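Local coordinates for protein 4-amino-4-deoxy-L-arabinose transferase or related glycosyltransferases of PMT family (Cupriavidus metallidurans, PDB 5EZM) that probably transfers 4-amino-4-deoxy-L-arabinose onto lipid A at the cell membrane, as a zinc-binding integral membrane glycosyltransferase of the GT-C fold, at residues M162-V167 with I203-L208. Residues are numbered along the deposited sequence; the frame is centred on the assembly and turned at random.
Sequences MTLAGV and ILTKGL. With PC (phosphocholine), chain B; MPG ([(Z)-octadec-9-enyl] (2R)-2,3-bis(oxidanyl)propanoate), chain C.
In the membrane domain of this GT-C glycosyltransferase, helix 160-178 packs against the C-terminal turn of helix 185-206, where the chain runs on into a pocket holding phosphocholine. The CA atoms closest across the contact are those of Leu164 and Thr205, 6.1 Å apart, and no hydrogen bond crosses between the segments. Thr205 suits so close an approach because its two branches divide the work. CG2, anti to its own backbone N, presses on the opposing helix 3.8 Å from Leu164 N, while OG1 hydrogen-bonds back to Val201 O, one turn earlier in the same helix. Leu164, with CG anti to the backbone N (chi1 -178°), reaches farther and sets CD2 3.7 Å from Lys206 CD. The two side chains cross at about a right angle, so the methyl bears on the flank of the lysine chain. Extended beyond CG, Lys206 offers methylenes to this leucine and carries NZ onward to a salt bridge with Asp161; its CD-CE-NZ end also lies against C9 of the bound MPG lipid. An alanine at Lys206 would lose that salt bridge and the methylene surface, and would probably loosen the packing around Leu164 CD2. Gly207 then leaves the helix with positive phi (88°), a conformation in which a CB would collide with the carbonyl oxygen of Lys206 and with phosphocholine O1. Leu208 N donates a fairly straight hydrogen bond (157°) to phosphocholine O1, 3.2 Å away. Around the contact, OG1 of Thr163 is hydrogen-bonded to His92 ND1 and its side chain touches helix 112-133, Thr205 meets Phe91 of helix 91-103, and Ile203 and Leu204 pack on helix 236-257.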
loop_
_atom_site.group_PDB
_atom_site.type_symbol
_atom_site.label_atom_id
_atom_site.label_comp_id
_atom_site.label_asym_id
_atom_site.label_seq_id
_atom_site.Cartn_x
_atom_site.Cartn_y
_atom_site.Cartn_z
ATOM N N MET A 162 0.828 -3.103 1.074
ATOM C CA MET A 162 1.131 -3.921 -0.096
ATOM C C MET A 162 2.449 -4.672 0.069
ATOM O O MET A 162 2.579 -5.808 -0.399
ATOM C CB MET A 162 1.151 -3.056 -1.358
ATOM C CG MET A 162 1.656 -3.775 -2.612
ATOM S SD MET A 162 0.863 -5.368 -2.969
ATOM C CE MET A 162 -0.848 -4.873 -3.109
ATOM N N THR A 163 3.437 -4.062 0.728
ATOM C CA THR A 163 4.664 -4.789 1.040
ATOM C C THR A 163 4.362 -5.996 1.921
ATOM O O THR A 163 4.774 -7.129 1.622
ATOM C CB THR A 163 5.667 -3.860 1.729
ATOM O OG1 THR A 163 5.640 -2.570 1.106
ATOM C CG2 THR A 163 7.070 -4.427 1.627
ATOM N N LEU A 164 3.619 -5.767 3.010
ATOM C CA LEU A 164 3.195 -6.873 3.861
ATOM C C LEU A 164 2.369 -7.889 3.084
ATOM O O LEU A 164 2.463 -9.095 3.341
ATOM C CB LEU A 164 2.404 -6.341 5.054
ATOM C CG LEU A 164 1.939 -7.397 6.056
ATOM C CD1 LEU A 164 3.137 -8.075 6.695
ATOM C CD2 LEU A 164 1.038 -6.780 7.113
ATOM N N ALA A 165 1.569 -7.426 2.119
ATOM C CA ALA A 165 0.750 -8.345 1.337
ATOM C C ALA A 165 1.610 -9.226 0.440
ATOM O O ALA A 165 1.293 -10.403 0.228
ATOM C CB ALA A 165 -0.269 -7.567 0.509
ATOM N N GLY A 166 2.697 -8.675 -0.099
ATOM C CA GLY A 166 3.562 -9.466 -0.958
ATOM C C GLY A 166 4.377 -10.476 -0.180
ATOM O O GLY A 166 4.499 -11.638 -0.589
ATOM N N VAL A 167 4.938 -10.061 0.960
ATOM C CA VAL A 167 5.729 -11.009 1.738
ATOM C C VAL A 167 4.833 -12.083 2.352
ATOM O O VAL A 167 5.212 -13.261 2.421
ATOM C CB VAL A 167 6.566 -10.273 2.801
ATOM C CG1 VAL A 167 7.603 -9.397 2.125
ATOM C CG2 VAL A 167 5.683 -9.438 3.697
ATOM N N ILE A 203 7.305 -9.783 9.720
ATOM C CA ILE A 203 7.416 -9.189 11.049
ATOM C C ILE A 203 8.259 -7.924 10.989
ATOM O O ILE A 203 7.925 -6.906 11.609
ATOM C CB ILE A 203 7.987 -10.210 12.052
ATOM C CG1 ILE A 203 7.033 -11.399 12.202
ATOM C CG2 ILE A 203 8.244 -9.547 13.397
ATOM C CD1 ILE A 203 7.514 -12.460 13.177
ATOM N N LEU A 204 9.354 -7.959 10.224
ATOM C CA LEU A 204 10.155 -6.758 10.006
ATOM C C LEU A 204 9.460 -5.735 9.122
ATOM O O LEU A 204 10.015 -4.654 8.905
ATOM C CB LEU A 204 11.506 -7.126 9.395
ATOM C CG LEU A 204 12.489 -7.831 10.329
ATOM C CD1 LEU A 204 13.759 -8.214 9.584
ATOM C CD2 LEU A 204 12.808 -6.945 11.519
ATOM N N THR A 205 8.275 -6.043 8.601
ATOM C CA THR A 205 7.514 -5.105 7.787
ATOM C C THR A 205 6.407 -4.412 8.574
ATOM O O THR A 205 6.257 -3.191 8.482
ATOM C CB THR A 205 6.918 -5.827 6.573
ATOM O OG1 THR A 205 7.976 -6.248 5.703
ATOM C CG2 THR A 205 5.970 -4.907 5.813
ATOM N N LYS A 206 5.627 -5.166 9.364
ATOM C CA LYS A 206 4.530 -4.547 10.100
ATOM C C LYS A 206 4.256 -5.236 11.435
ATOM O O LYS A 206 3.124 -5.191 11.930
ATOM C CB LYS A 206 3.258 -4.530 9.252
ATOM C CG LYS A 206 2.353 -3.342 9.521
ATOM C CD LYS A 206 1.110 -3.398 8.655
ATOM C CE LYS A 206 0.122 -2.312 9.033
ATOM N NZ LYS A 206 -1.169 -2.513 8.325
ATOM N N GLY A 207 5.258 -5.873 12.028
ATOM C CA GLY A 207 5.110 -6.403 13.370
ATOM C C GLY A 207 4.544 -7.811 13.412
ATOM O O GLY A 207 4.559 -8.561 12.431
ATOM N N LEU A 208 4.013 -8.160 14.591
ATOM C CA LEU A 208 3.632 -9.540 14.893
ATOM C C LEU A 208 2.552 -10.081 13.967
ATOM O O LEU A 208 2.358 -11.300 13.915
ATOM C CB LEU A 208 3.156 -9.649 16.341
ATOM C CG LEU A 208 4.182 -9.339 17.431
ATOM C CD1 LEU A 208 3.550 -9.464 18.810
ATOM C CD2 LEU A 208 5.393 -10.252 17.306
HETATM P P1 PC B . 2.200 -5.118 17.364
HETATM O O1 PC B . 3.011 -5.609 16.186
HETATM O O3 PC B . 2.604 -5.903 18.590
HETATM O O4 PC B . 0.727 -5.342 17.101
HETATM O O2 PC B . 2.475 -3.506 17.621
HETATM C C1 PC B . 1.491 -2.569 17.270
HETATM C C2 PC B . 1.679 -1.257 18.056
HETATM N N1 PC B . 2.079 -0.163 17.181
HETATM C C3 PC B . 2.344 1.022 17.974
HETATM C C4 PC B . 3.286 -0.515 16.459
HETATM C C5 PC B . 1.012 0.132 16.242
HETATM C C2 MPG C . -0.759 -9.262 17.346
HETATM C C3 MPG C . -1.943 -8.764 16.524
HETATM C C4 MPG C . -1.747 -7.333 16.044
HETATM C C5 MPG C . -2.799 -6.897 15.012
HETATM C C6 MPG C . -2.450 -5.545 14.371
HETATM C C7 MPG C . -2.930 -5.445 12.912
HETATM C C8 MPG C . -2.107 -4.420 12.095
HETATM C C9 MPG C . -1.997 -4.796 10.595
HETATM C C1 MPG C . -1.048 -10.587 18.055
#